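Local coordinates for protein delta-aminolevulinic acid dehydratase (Toxoplasma gondii ME49, PDB 3OBK) that catalyses the condensation of two molecules of 5-aminolevulinate to porphobilinogen, an early step in tetrapyrrole biosynthesis, and is an octamer of TIM-barrel subunits, at residues E81-G86 with F126-L131; M143-V148 with K237-D242; S102-E107 with V162-K167; V52-T57 with L115-M120. All blocks are in the same frame, centred on the assembly; numbering follows the deposited sequence.

From the N terminus, segment 52-57 comes first. Its contact with 115-120 (interaction 4) closes a loop that contains helix 72-84 and strand 89-95, and ties the end of strand 46-53 to helix 114-125. Interaction 1 opens inside that loop and crosses it, tying the end of helix 72-84 to the turn before strand 130-135. Interaction 3 crosses both, tying the loop before helix 114-125 to helix 158-175. Interaction 2 crosses interaction 3 and joins two loops at the product pocket. It follows interactions 1 and 4 in series. Interactions 1 and 4 touch through Leu131 and Ile119, and 2 and 3 where Val148 packs on Met104 and Gln164. None nests inside another.

Interaction 1. Residues E81-G86 with F126-L131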
loop_
_atom_site.group_PDB
_atom_site.type_symbol
_atom_site.label_atom_id
_atom_site.label_comp_id
_atom_site.label_asym_id
_atom_site.label_seq_id
_atom_site.Cartn_x
_atom_site.Cartn_y
_atom_site.Cartn_z
ATOM N N GLU A 81 0.882 37.647 29.156
ATOM C CA GLU A 81 2.257 37.176 29.344
ATOM C C GLU A 81 2.594 36.057 28.320
ATOM O O GLU A 81 3.675 36.030 27.733
ATOM C CB GLU A 81 2.470 36.662 30.772
ATOM C CG GLU A 81 3.924 36.268 31.032
ATOM C CD GLU A 81 4.179 35.546 32.353
ATOM O OE1 GLU A 81 3.258 35.439 33.166
ATOM O OE2 GLU A 81 5.326 35.093 32.579
ATOM N N ALA A 82 1.639 35.150 28.120
ATOM C CA ALA A 82 1.783 34.079 27.165
ATOM C C ALA A 82 1.858 34.644 25.743
ATOM O O ALA A 82 2.725 34.238 24.963
ATOM C CB ALA A 82 0.664 33.064 27.315
ATOM N N ARG A 83 1.026 35.627 25.416
ATOM C CA ARG A 83 1.149 36.247 24.085
ATOM C C ARG A 83 2.567 36.760 23.806
ATOM O O ARG A 83 3.113 36.561 22.715
ATOM C CB ARG A 83 0.161 37.387 23.907
ATOM C CG ARG A 83 -1.240 36.895 23.579
ATOM C CD ARG A 83 -2.274 37.981 23.812
ATOM N NE ARG A 83 -2.117 39.143 22.922
ATOM C CZ ARG A 83 -2.535 39.196 21.652
ATOM N NH1 ARG A 83 -3.119 38.146 21.069
ATOM N NH2 ARG A 83 -2.384 40.315 20.954
ATOM N N SER A 84 3.157 37.390 24.823
ATOM C CA SER A 84 4.452 38.056 24.695
ATOM C C SER A 84 5.571 37.072 24.402
ATOM O O SER A 84 6.607 37.477 23.935
ATOM C CB SER A 84 4.794 38.842 25.972
ATOM O OG SER A 84 5.203 37.986 27.049
ATOM N N TYR A 85 5.374 35.791 24.712
ATOM C CA TYR A 85 6.377 34.787 24.441
ATOM C C TYR A 85 6.114 34.051 23.133
ATOM O O TYR A 85 6.862 33.177 22.794
ATOM C CB TYR A 85 6.477 33.815 25.627
ATOM C CG TYR A 85 7.034 34.478 26.883
ATOM C CD1 TYR A 85 8.242 35.143 26.839
ATOM C CD2 TYR A 85 6.367 34.418 28.124
ATOM C CE1 TYR A 85 8.784 35.747 27.961
ATOM C CE2 TYR A 85 6.906 35.048 29.274
ATOM C CZ TYR A 85 8.128 35.720 29.167
ATOM O OH TYR A 85 8.773 36.377 30.223
ATOM N N GLY A 86 5.052 34.401 22.411
ATOM C CA GLY A 86 4.721 33.790 21.143
ATOM C C GLY A 86 3.552 32.810 21.137
ATOM O O GLY A 86 3.265 32.175 20.086
ATOM N N PHE A 126 -7.298 41.792 23.641
ATOM C CA PHE A 126 -6.329 41.374 22.617
ATOM C C PHE A 126 -7.122 40.937 21.391
ATOM O O PHE A 126 -7.378 39.754 21.214
ATOM C CB PHE A 126 -5.485 40.177 23.095
ATOM C CG PHE A 126 -4.983 40.295 24.494
ATOM C CD1 PHE A 126 -3.916 41.133 24.791
ATOM C CD2 PHE A 126 -5.571 39.579 25.515
ATOM C CE1 PHE A 126 -3.457 41.255 26.062
ATOM C CE2 PHE A 126 -5.106 39.708 26.802
ATOM C CZ PHE A 126 -4.039 40.537 27.071
ATOM N N PRO A 127 -7.525 41.885 20.542
ATOM C CA PRO A 127 -8.513 41.596 19.483
ATOM C C PRO A 127 -8.157 40.518 18.467
ATOM O O PRO A 127 -9.073 39.943 17.851
ATOM C CB PRO A 127 -8.674 42.943 18.788
ATOM C CG PRO A 127 -8.391 43.938 19.867
ATOM C CD PRO A 127 -7.286 43.333 20.679
ATOM N N ASP A 128 -6.867 40.223 18.318
ATOM C CA ASP A 128 -6.412 39.180 17.407
ATOM C C ASP A 128 -6.078 37.844 18.104
ATOM O O ASP A 128 -5.509 36.940 17.472
ATOM C CB ASP A 128 -5.191 39.682 16.637
ATOM C CG ASP A 128 -3.975 39.918 17.530
ATOM O OD1 ASP A 128 -2.897 40.169 16.980
ATOM O OD2 ASP A 128 -4.086 39.855 18.776
ATOM N N VAL A 129 -6.407 37.716 19.395
ATOM C CA VAL A 129 -6.082 36.488 20.146
ATOM C C VAL A 129 -6.849 35.311 19.549
ATOM O O VAL A 129 -7.981 35.474 19.095
ATOM C CB VAL A 129 -6.414 36.631 21.698
ATOM C CG1 VAL A 129 -7.943 36.700 21.952
ATOM C CG2 VAL A 129 -5.767 35.499 22.538
ATOM N N LEU A 130 -6.240 34.132 19.542
ATOM C CA LEU A 130 -6.963 32.910 19.140
ATOM C C LEU A 130 -7.592 32.163 20.351
ATOM O O LEU A 130 -6.884 31.654 21.205
ATOM C CB LEU A 130 -6.023 31.996 18.363
ATOM C CG LEU A 130 -6.696 30.978 17.456
ATOM C CD1 LEU A 130 -7.385 31.715 16.312
ATOM C CD2 LEU A 130 -5.674 29.969 16.936
ATOM N N LEU A 131 -8.920 32.117 20.422
ATOM C CA LEU A 131 -9.612 31.479 21.552
ATOM C C LEU A 131 -10.337 30.202 21.163
ATOM O O LEU A 131 -11.073 30.165 20.202
ATOM C CB LEU A 131 -10.603 32.444 22.194
ATOM C CG LEU A 131 -10.048 33.802 22.614
ATOM C CD1 LEU A 131 -11.136 34.641 23.295
ATOM C CD2 LEU A 131 -8.801 33.646 23.507
#
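Arg83 carries this contact, reaching from the end of helix 72-84 to Phe126, Asp128 and Val129. Its NH2 donates to Asp128 OD2 at 2.8 Å, close to the guanidinium plane and on the syn lone pair of the oxygen. NH1 adds a weak bond to that OD2 at 3.0 Å, so one carboxylate oxygen is shared by both ends of the fork. The Arg83 and Phe126 side chains run past each other in opposite directions. Arg83 CD lies over the ring face, 3.9 Å from the Phe126 centroid, as a CH-pi contact. Phe126 CB covers one face of the guanidinium, 3.4 Å from Arg83 CZ. The guanidinium and the phenyl ring are tilted 31° apart. A bend at chi3 (64°) lets CD lie over the ring while the guanidinium turns to the acid.

In TIM-barrel terms, the contact joins the end of one outer helix to the connection entering strand 130-135. Phe126 to Val129 form a type I turn there, closed by Val129 N to Phe126 O at 2.9 Å. On the other segment, Gly86, with positive phi, follows the helix in a Schellman motif. Phe126 and Val129 also pack on Val79 of helix 72-84, and Phe90 of strand 89-95 touches Arg83 and Val129.

Interaction 2. Residues M143-V148 with K237-D242; sequences MGHDGV and KTYQMD. With PBG (3-[5-(aminomethyl)-4-(carboxymethyl)-1H-pyrrol-3-yl]propanoic acid), chain L.
The hydroxyl of Tyr239 is gripped by two hydrogen bonds from segment 143-148. His145 ND1 lies 3.0 Å from Tyr239 OH, near the plane of both rings, and either could donate. Asp146 N donates to the same OH at 3.2 Å in a nearly straight bond (170°). Tyr239 CG sits between the backbone N and the carbonyl carbon (chi1 54°), which turns the ring toward His145 and Asp146. The other imidazole nitrogen, His145 NE2, bonds to Thr234.

There is also van der Waals contact. Asp146 CG sits 3.7 Å from Tyr239 CE2, approaching the ring obliquely, with the carboxylate and ring planes 59° apart.

Water and ligand complete the polar set. One water donates to Asp146 OD2 at 2.6 Å and accepts from Gln240 NE2 at 2.9 Å, bridging the segments. The bound porphobilinogen gives its amino N1 to Asp146 OD2 at 3.0 Å. Gln240 NE2 comes within 3.1 Å of the ligand carboxylate O1A. Both residues thus line the product pocket. Asp146 OD1 forms a salt bridge with Lys236.

Loop 143-148 runs between strand 130-135 and helix 158-175, and loop 237-242 precedes helix 247-258, on which Met241 packs. Arg24 of a neighbouring subunit packs on Tyr239.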
loop_
_atom_site.group_PDB
_atom_site.type_symbol
_atom_site.label_atom_id
_atom_site.label_comp_id
_atom_site.label_asym_id
_atom_site.label_seq_id
_atom_site.Cartn_x
_atom_site.Cartn_y
_atom_site.Cartn_z
ATOM N N MET A 143 -23.847 16.322 37.810
ATOM C CA MET A 143 -23.501 14.914 37.819
ATOM C C MET A 143 -22.055 14.688 37.421
ATOM O O MET A 143 -21.565 13.573 37.521
ATOM C CB MET A 143 -24.399 14.164 36.855
ATOM C CG MET A 143 -25.894 14.358 37.127
ATOM S SD MET A 143 -26.446 13.325 38.455
ATOM C CE MET A 143 -26.524 14.463 39.823
ATOM N N GLY A 144 -21.366 15.738 36.987
ATOM C CA GLY A 144 -20.009 15.590 36.480
ATOM C C GLY A 144 -19.899 14.760 35.202
ATOM O O GLY A 144 -18.888 14.122 34.962
ATOM N N HIS A 145 -20.951 14.768 34.380
ATOM C CA HIS A 145 -20.906 14.129 33.069
ATOM C C HIS A 145 -20.983 15.131 31.912
ATOM O O HIS A 145 -21.544 16.222 32.058
ATOM C CB HIS A 145 -22.001 13.086 32.969
ATOM C CG HIS A 145 -21.716 11.868 33.771
ATOM N ND1 HIS A 145 -20.927 10.846 33.300
ATOM C CD2 HIS A 145 -22.069 11.528 35.031
ATOM C CE1 HIS A 145 -20.835 9.909 34.226
ATOM N NE2 HIS A 145 -21.506 10.305 35.293
ATOM N N ASP A 146 -20.401 14.742 30.776
ATOM C CA ASP A 146 -20.339 15.588 29.583
ATOM C C ASP A 146 -21.685 15.695 28.881
ATOM O O ASP A 146 -21.848 16.511 27.998
ATOM C CB ASP A 146 -19.322 15.054 28.576
ATOM C CG ASP A 146 -17.900 14.975 29.128
ATOM O OD1 ASP A 146 -17.706 14.733 30.332
ATOM O OD2 ASP A 146 -16.965 15.087 28.326
ATOM N N GLY A 147 -22.645 14.868 29.253
ATOM C CA GLY A 147 -23.994 14.958 28.726
ATOM C C GLY A 147 -25.075 14.913 29.798
ATOM O O GLY A 147 -24.791 14.813 31.008
ATOM N N VAL A 148 -26.317 14.996 29.344
ATOM C CA VAL A 148 -27.466 14.914 30.234
ATOM C C VAL A 148 -27.676 13.479 30.704
ATOM O O VAL A 148 -27.644 12.565 29.911
ATOM C CB VAL A 148 -28.729 15.406 29.555
ATOM C CG1 VAL A 148 -29.898 15.282 30.510
ATOM C CG2 VAL A 148 -28.557 16.850 29.111
ATOM N N LYS A 237 -17.111 5.552 30.786
ATOM C CA LYS A 237 -16.715 4.520 29.850
ATOM C C LYS A 237 -17.765 4.205 28.792
ATOM O O LYS A 237 -17.441 3.595 27.786
ATOM C CB LYS A 237 -16.322 3.257 30.601
ATOM C CG LYS A 237 -15.113 3.449 31.460
ATOM C CD LYS A 237 -14.782 2.183 32.222
ATOM C CE LYS A 237 -13.654 2.431 33.237
ATOM N NZ LYS A 237 -13.354 1.159 33.873
ATOM N N THR A 238 -19.004 4.641 29.016
ATOM C CA THR A 238 -20.062 4.523 28.024
ATOM C C THR A 238 -19.962 5.588 26.907
ATOM O O THR A 238 -20.830 5.637 26.029
ATOM C CB THR A 238 -21.481 4.613 28.701
ATOM O OG1 THR A 238 -21.569 5.810 29.494
ATOM C CG2 THR A 238 -21.761 3.391 29.573
ATOM N N TYR A 239 -18.938 6.450 26.947
ATOM C CA TYR A 239 -18.725 7.430 25.900
ATOM C C TYR A 239 -17.266 7.757 25.555
ATOM O O TYR A 239 -16.933 7.814 24.371
ATOM C CB TYR A 239 -19.522 8.730 26.138
ATOM C CG TYR A 239 -19.392 9.497 27.442
ATOM C CD1 TYR A 239 -20.198 9.197 28.531
ATOM C CD2 TYR A 239 -18.568 10.599 27.544
ATOM C CE1 TYR A 239 -20.138 9.930 29.717
ATOM C CE2 TYR A 239 -18.509 11.357 28.737
ATOM C CZ TYR A 239 -19.308 11.008 29.819
ATOM O OH TYR A 239 -19.278 11.743 30.996
ATOM N N GLN A 240 -16.410 8.000 26.545
ATOM C CA GLN A 240 -14.980 8.025 26.263
ATOM C C GLN A 240 -14.524 6.607 25.879
ATOM O O GLN A 240 -15.154 5.617 26.232
ATOM C CB GLN A 240 -14.205 8.601 27.424
ATOM C CG GLN A 240 -14.549 10.098 27.680
ATOM C CD GLN A 240 -13.918 10.671 28.953
ATOM O OE1 GLN A 240 -13.263 9.969 29.728
ATOM N NE2 GLN A 240 -14.142 11.963 29.180
ATOM N N MET A 241 -13.445 6.531 25.123
ATOM C CA MET A 241 -12.969 5.277 24.527
ATOM C C MET A 241 -12.148 4.394 25.463
ATOM O O MET A 241 -11.427 4.863 26.340
ATOM C CB MET A 241 -12.106 5.598 23.299
ATOM C CG MET A 241 -12.914 6.131 22.125
ATOM S SD MET A 241 -11.951 6.594 20.675
ATOM C CE MET A 241 -10.874 5.169 20.601
ATOM N N ASP A 242 -12.249 3.106 25.242
ATOM C CA ASP A 242 -11.427 2.129 25.929
ATOM C C ASP A 242 -9.985 2.313 25.495
ATOM O O ASP A 242 -9.686 2.237 24.310
ATOM C CB ASP A 242 -11.892 0.728 25.507
ATOM C CG ASP A 242 -11.315 -0.393 26.384
ATOM O OD1 ASP A 242 -10.348 -0.134 27.130
ATOM O OD2 ASP A 242 -11.858 -1.534 26.315
HETATM C CHA PBG L . -14.422 17.867 29.692
HETATM C C1A PBG L . -12.931 17.943 29.661
HETATM C C2A PBG L . -12.047 17.158 30.396
HETATM C C3A PBG L . -10.779 17.579 30.041
HETATM C C4A PBG L . -10.924 18.531 29.049
HETATM N NA PBG L . -12.232 18.756 28.856
HETATM C C5A PBG L . -12.354 16.177 31.502
HETATM C C6A PBG L . -13.026 14.930 31.118
HETATM O O1A PBG L . -13.616 14.924 30.005
HETATM O O2A PBG L . -13.069 13.968 31.918
HETATM C C7A PBG L . -9.516 17.083 30.630
HETATM C C8A PBG L . -8.288 17.861 30.338
HETATM C C9A PBG L . -7.085 17.583 31.139
HETATM O O3A PBG L . -6.233 18.464 31.202
HETATM O O4A PBG L . -7.008 16.659 31.964
HETATM N N1 PBG L . -15.101 17.444 28.511
HETATM O O HOH W 1 -15.664 13.184 27.030
#

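Interaction 3. Residues S102-E107 with V162-K167; sequences SVMAEE and VHQLCK
Gln164 points its amide at the backbone of Met104, while the Met104 side chain crosses it at about a right angle. The two residues meet in two ways. In the amide plane, Gln164 NE2 donates to Met104 O at 3.0 Å, and the bond is nearly straight at 170°. The donor reaches the oxygen from a side, tilted 32° from the plane of that carbonyl. Above the amide plane, the methyl of Met104 lies over one face. Met104 CE is 3.6 Å from Gln164 NE2 and 3.8 Å from Gln164 CD. The bond therefore fixes the edge of the amide, and the methyl covers one of its faces.

Both side chains are folded to do this. Gln164 turns at chi2 (-54°), which folds the amide across to the Met104 carbonyl. Met104 bends at chi2 and again at chi3, which brings its methyl back over the glutamine.

The carbonyl of Met104 belongs to a tight loop with its own bonds. Ser102 OG donates to Glu106 OE1 at 2.9 Å, met from above the carboxylate plane. Ala105 N makes a weak bond to the same Ser102 OG, at 3.1 Å.

Segment 102-107 lies in the connection between strand 89-95 and helix 114-125. Gln164 is on helix 158-175, so the contact ties this excursion to the next helix round the barrel. Tyr109 also touches Gln164, and Val148, from the loop after strand 130-135, packs on Met104. On another face of the helix, Val162 and Cys166 pack on helix 189-199.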
loop_
_atom_site.group_PDB
_atom_site.type_symbol
_atom_site.label_atom_id
_atom_site.label_comp_id
_atom_site.label_asym_id
_atom_site.label_seq_id
_atom_site.Cartn_x
_atom_site.Cartn_y
_atom_site.Cartn_z
ATOM N N SER A 102 -26.524 21.921 37.059
ATOM C CA SER A 102 -27.799 21.214 37.031
ATOM C C SER A 102 -27.680 20.006 36.115
ATOM O O SER A 102 -26.670 19.832 35.433
ATOM C CB SER A 102 -28.904 22.108 36.506
ATOM O OG SER A 102 -28.682 22.382 35.140
ATOM N N VAL A 103 -28.715 19.170 36.102
ATOM C CA VAL A 103 -28.706 17.960 35.276
ATOM C C VAL A 103 -28.731 18.320 33.785
ATOM O O VAL A 103 -27.990 17.729 33.022
ATOM C CB VAL A 103 -29.861 16.964 35.603
ATOM C CG1 VAL A 103 -29.716 15.688 34.753
ATOM C CG2 VAL A 103 -29.870 16.588 37.070
ATOM N N MET A 104 -29.538 19.296 33.371
ATOM C CA MET A 104 -29.594 19.686 31.943
ATOM C C MET A 104 -28.406 20.562 31.526
ATOM O O MET A 104 -28.155 20.756 30.335
ATOM C CB MET A 104 -30.902 20.412 31.606
ATOM C CG MET A 104 -32.156 19.539 31.646
ATOM S SD MET A 104 -32.180 18.166 30.471
ATOM C CE MET A 104 -32.022 19.056 28.928
ATOM N N ALA A 105 -27.694 21.082 32.523
ATOM C CA ALA A 105 -26.509 21.886 32.321
ATOM C C ALA A 105 -26.797 23.120 31.452
ATOM O O ALA A 105 -25.969 23.509 30.652
ATOM C CB ALA A 105 -25.387 21.032 31.748
ATOM N N GLU A 106 -27.961 23.744 31.651
ATOM C CA GLU A 106 -28.390 24.927 30.860
ATOM C C GLU A 106 -27.536 26.192 31.026
ATOM O O GLU A 106 -27.560 27.070 30.168
ATOM C CB GLU A 106 -29.893 25.264 31.070
ATOM C CG GLU A 106 -30.304 25.860 32.444
ATOM C CD GLU A 106 -30.452 24.822 33.555
ATOM O OE1 GLU A 106 -30.503 23.600 33.280
ATOM O OE2 GLU A 106 -30.509 25.244 34.727
ATOM N N GLU A 107 -26.770 26.289 32.107
ATOM C CA GLU A 107 -25.807 27.388 32.235
ATOM C C GLU A 107 -24.757 27.376 31.102
ATOM O O GLU A 107 -24.134 28.393 30.828
ATOM C CB GLU A 107 -25.150 27.339 33.621
ATOM C CG GLU A 107 -24.138 28.455 33.950
ATOM C CD GLU A 107 -24.660 29.909 33.872
ATOM O OE1 GLU A 107 -25.892 30.163 34.003
ATOM O OE2 GLU A 107 -23.786 30.804 33.678
ATOM N N VAL A 162 -26.636 16.226 22.401
ATOM C CA VAL A 162 -26.185 16.971 21.225
ATOM C C VAL A 162 -26.949 18.301 21.086
ATOM O O VAL A 162 -26.359 19.350 20.813
ATOM C CB VAL A 162 -26.268 16.114 19.927
ATOM C CG1 VAL A 162 -25.965 16.957 18.669
ATOM C CG2 VAL A 162 -25.288 14.945 20.026
ATOM N N HIS A 163 -28.257 18.267 21.322
ATOM C CA HIS A 163 -29.067 19.489 21.244
ATOM C C HIS A 163 -28.513 20.580 22.179
ATOM O O HIS A 163 -28.361 21.732 21.755
ATOM C CB HIS A 163 -30.521 19.167 21.570
ATOM C CG HIS A 163 -31.493 20.271 21.256
ATOM N ND1 HIS A 163 -31.260 21.239 20.291
ATOM C CD2 HIS A 163 -32.733 20.518 21.747
ATOM C CE1 HIS A 163 -32.309 22.044 20.218
ATOM N NE2 HIS A 163 -33.220 21.618 21.079
ATOM N N GLN A 164 -28.193 20.199 23.423
ATOM C CA GLN A 164 -27.560 21.109 24.383
ATOM C C GLN A 164 -26.215 21.620 23.886
ATOM O O GLN A 164 -25.911 22.813 24.006
ATOM C CB GLN A 164 -27.342 20.440 25.746
ATOM C CG GLN A 164 -28.586 19.969 26.513
ATOM C CD GLN A 164 -29.628 21.052 26.713
ATOM O OE1 GLN A 164 -30.339 21.392 25.793
ATOM N NE2 GLN A 164 -29.725 21.583 27.922
ATOM N N LEU A 165 -25.398 20.727 23.334
ATOM C CA LEU A 165 -24.072 21.134 22.850
ATOM C C LEU A 165 -24.166 22.091 21.662
ATOM O O LEU A 165 -23.300 22.978 21.497
ATOM C CB LEU A 165 -23.251 19.926 22.437
ATOM C CG LEU A 165 -22.972 18.880 23.496
ATOM C CD1 LEU A 165 -22.276 17.685 22.856
ATOM C CD2 LEU A 165 -22.166 19.481 24.608
ATOM N N CYS A 166 -25.206 21.921 20.838
ATOM C CA CYS A 166 -25.462 22.859 19.756
ATOM C C CYS A 166 -25.764 24.245 20.306
ATOM O O CYS A 166 -25.272 25.251 19.773
ATOM C CB CYS A 166 -26.579 22.383 18.840
ATOM S SG CYS A 166 -26.093 20.939 17.821
ATOM N N LYS A 167 -26.518 24.312 21.393
ATOM C CA LYS A 167 -26.824 25.610 21.971
ATOM C C LYS A 167 -25.565 26.208 22.541
ATOM O O LYS A 167 -25.303 27.369 22.330
ATOM C CB LYS A 167 -27.883 25.516 23.070
ATOM C CG LYS A 167 -29.291 25.204 22.585
ATOM C CD LYS A 167 -30.122 24.896 23.806
ATOM C CE LYS A 167 -31.576 24.684 23.525
ATOM N NZ LYS A 167 -32.323 24.851 24.826
#

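Interaction 4. Residues V52-T57 with L115-M120; sequences VHDEET and LPRAIM
Arg117 leaves its helix with CG beside the backbone N (chi1 -73°) and bends at chi3 (-86°), which turns the guanidinium toward Asp54. Asp54 has its CG at an unusual setting, away from the staggered positions, and the two side chains cross at about a right angle. Arg117 NH1 donates to Asp54 OD2 at 2.9 Å, close to the guanidinium plane. The oxygen is met on its syn side, though well out of the carboxylate plane. Arg117 NH2 adds a weak bond to the same OD2 at 3.4 Å. The salt bridge therefore rests mainly on one N-H and one oxygen. Arg117 NE is bonded to the carbonyl of Asp112, which helps to fix the rotation of the guanidinium.

Deeper in, Val52 CG1 meets Ala118 CB at 4.3 Å, an apolar contact. This pair belongs to the layer between barrel and outer helices in the TIM-barrel fold. Val52 is on strand 46-53, which runs parallel to strand 89-95, and Ala118 is on helix 114-125, which follows that second strand. Leu75 of helix 72-84 touches both Val52 and Ala118, so two outer helices and a strand converge here.

Further along, Asp54 is the centre of an inverse gamma turn, with a weak bond from Glu55 N to His53 O at 3.2 Å. His53 NE2 donates to Thr57 O at 2.8 Å, closing the loop on itself. Glu55 CG lies over one face of the His53 ring.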
loop_
_atom_site.group_PDB
_atom_site.type_symbol
_atom_site.label_atom_id
_atom_site.label_comp_id
_atom_site.label_asym_id
_atom_site.label_seq_id
_atom_site.Cartn_x
_atom_site.Cartn_y
_atom_site.Cartn_z
ATOM N N VAL A 52 -10.655 29.754 34.447
ATOM C CA VAL A 52 -11.191 30.985 35.002
ATOM C C VAL A 52 -12.378 30.710 35.918
ATOM O O VAL A 52 -13.198 29.844 35.641
ATOM C CB VAL A 52 -11.631 31.968 33.905
ATOM C CG1 VAL A 52 -12.624 31.333 32.971
ATOM C CG2 VAL A 52 -12.206 33.259 34.541
ATOM N N HIS A 53 -12.471 31.478 37.001
ATOM C CA HIS A 53 -13.645 31.438 37.878
ATOM C C HIS A 53 -14.153 32.835 38.214
ATOM O O HIS A 53 -13.463 33.824 38.013
ATOM C CB HIS A 53 -13.366 30.604 39.143
ATOM C CG HIS A 53 -12.372 31.201 40.100
ATOM N ND1 HIS A 53 -12.138 30.653 41.345
ATOM C CD2 HIS A 53 -11.559 32.280 40.006
ATOM C CE1 HIS A 53 -11.241 31.384 41.983
ATOM N NE2 HIS A 53 -10.864 32.370 41.189
ATOM N N ASP A 54 -15.369 32.909 38.729
ATOM C CA ASP A 54 -16.005 34.186 39.019
ATOM C C ASP A 54 -15.763 34.580 40.466
ATOM O O ASP A 54 -16.688 34.635 41.254
ATOM C CB ASP A 54 -17.517 34.085 38.751
ATOM C CG ASP A 54 -18.093 35.337 38.147
ATOM O OD1 ASP A 54 -17.474 36.428 38.227
ATOM O OD2 ASP A 54 -19.178 35.213 37.562
ATOM N N GLU A 55 -14.510 34.844 40.814
ATOM C CA GLU A 55 -14.152 35.283 42.153
ATOM C C GLU A 55 -13.169 36.397 41.988
ATOM O O GLU A 55 -12.574 36.531 40.936
ATOM C CB GLU A 55 -13.493 34.160 42.944
ATOM C CG GLU A 55 -14.293 32.846 43.032
ATOM C CD GLU A 55 -15.537 32.935 43.936
ATOM O OE1 GLU A 55 -15.746 33.971 44.627
ATOM O OE2 GLU A 55 -16.307 31.933 43.937
ATOM N N GLU A 56 -12.971 37.188 43.036
ATOM C CA GLU A 56 -12.131 38.385 42.959
ATOM C C GLU A 56 -10.646 38.007 42.878
ATOM O O GLU A 56 -9.830 38.762 42.341
ATOM C CB GLU A 56 -12.397 39.305 44.171
ATOM N N THR A 57 -10.330 36.825 43.401
ATOM C CA THR A 57 -8.953 36.402 43.632
ATOM C C THR A 57 -8.616 35.039 42.985
ATOM O O THR A 57 -9.449 34.145 42.878
ATOM C CB THR A 57 -8.668 36.409 45.158
ATOM O OG1 THR A 57 -8.606 37.779 45.595
ATOM C CG2 THR A 57 -7.385 35.722 45.498
ATOM N N LEU A 115 -17.933 31.867 31.006
ATOM C CA LEU A 115 -17.106 31.637 29.819
ATOM C C LEU A 115 -17.370 32.668 28.720
ATOM O O LEU A 115 -16.421 33.288 28.238
ATOM C CB LEU A 115 -17.221 30.204 29.286
ATOM C CG LEU A 115 -16.103 29.751 28.361
ATOM C CD1 LEU A 115 -14.730 30.009 28.984
ATOM C CD2 LEU A 115 -16.318 28.256 28.027
ATOM N N PRO A 116 -18.635 32.884 28.327
ATOM C CA PRO A 116 -18.837 33.937 27.312
ATOM C C PRO A 116 -18.283 35.295 27.704
ATOM O O PRO A 116 -17.778 36.001 26.863
ATOM C CB PRO A 116 -20.367 34.015 27.184
ATOM C CG PRO A 116 -20.813 32.684 27.485
ATOM C CD PRO A 116 -19.891 32.167 28.585
ATOM N N ARG A 117 -18.374 35.666 28.969
ATOM C CA ARG A 117 -17.809 36.948 29.408
ATOM C C ARG A 117 -16.277 36.930 29.334
ATOM O O ARG A 117 -15.657 37.943 29.024
ATOM C CB ARG A 117 -18.263 37.297 30.830
ATOM C CG ARG A 117 -19.699 37.723 30.931
ATOM C CD ARG A 117 -20.053 38.161 32.367
ATOM N NE ARG A 117 -20.448 37.029 33.221
ATOM C CZ ARG A 117 -19.823 36.597 34.323
ATOM N NH1 ARG A 117 -20.352 35.572 34.970
ATOM N NH2 ARG A 117 -18.695 37.156 34.796
ATOM N N ALA A 118 -15.673 35.789 29.633
ATOM C CA ALA A 118 -14.228 35.652 29.561
ATOM C C ALA A 118 -13.751 35.833 28.135
ATOM O O ALA A 118 -12.742 36.504 27.890
ATOM C CB ALA A 118 -13.791 34.305 30.094
ATOM N N ILE A 119 -14.489 35.243 27.201
ATOM C CA ILE A 119 -14.176 35.374 25.787
ATOM C C ILE A 119 -14.316 36.820 25.322
ATOM O O ILE A 119 -13.440 37.335 24.645
ATOM C CB ILE A 119 -15.099 34.506 24.926
ATOM C CG1 ILE A 119 -14.804 33.025 25.137
ATOM C CG2 ILE A 119 -14.969 34.876 23.449
ATOM C CD1 ILE A 119 -15.759 32.132 24.378
ATOM N N MET A 120 -15.418 37.467 25.674
ATOM C CA MET A 120 -15.615 38.866 25.281
ATOM C C MET A 120 -14.562 39.748 25.882
ATOM O O MET A 120 -14.047 40.612 25.214
ATOM C CB MET A 120 -16.998 39.384 25.669
ATOM C CG MET A 120 -18.115 38.888 24.744
ATOM S SD MET A 120 -19.760 39.380 25.320
ATOM C CE MET A 120 -20.298 37.951 26.257
#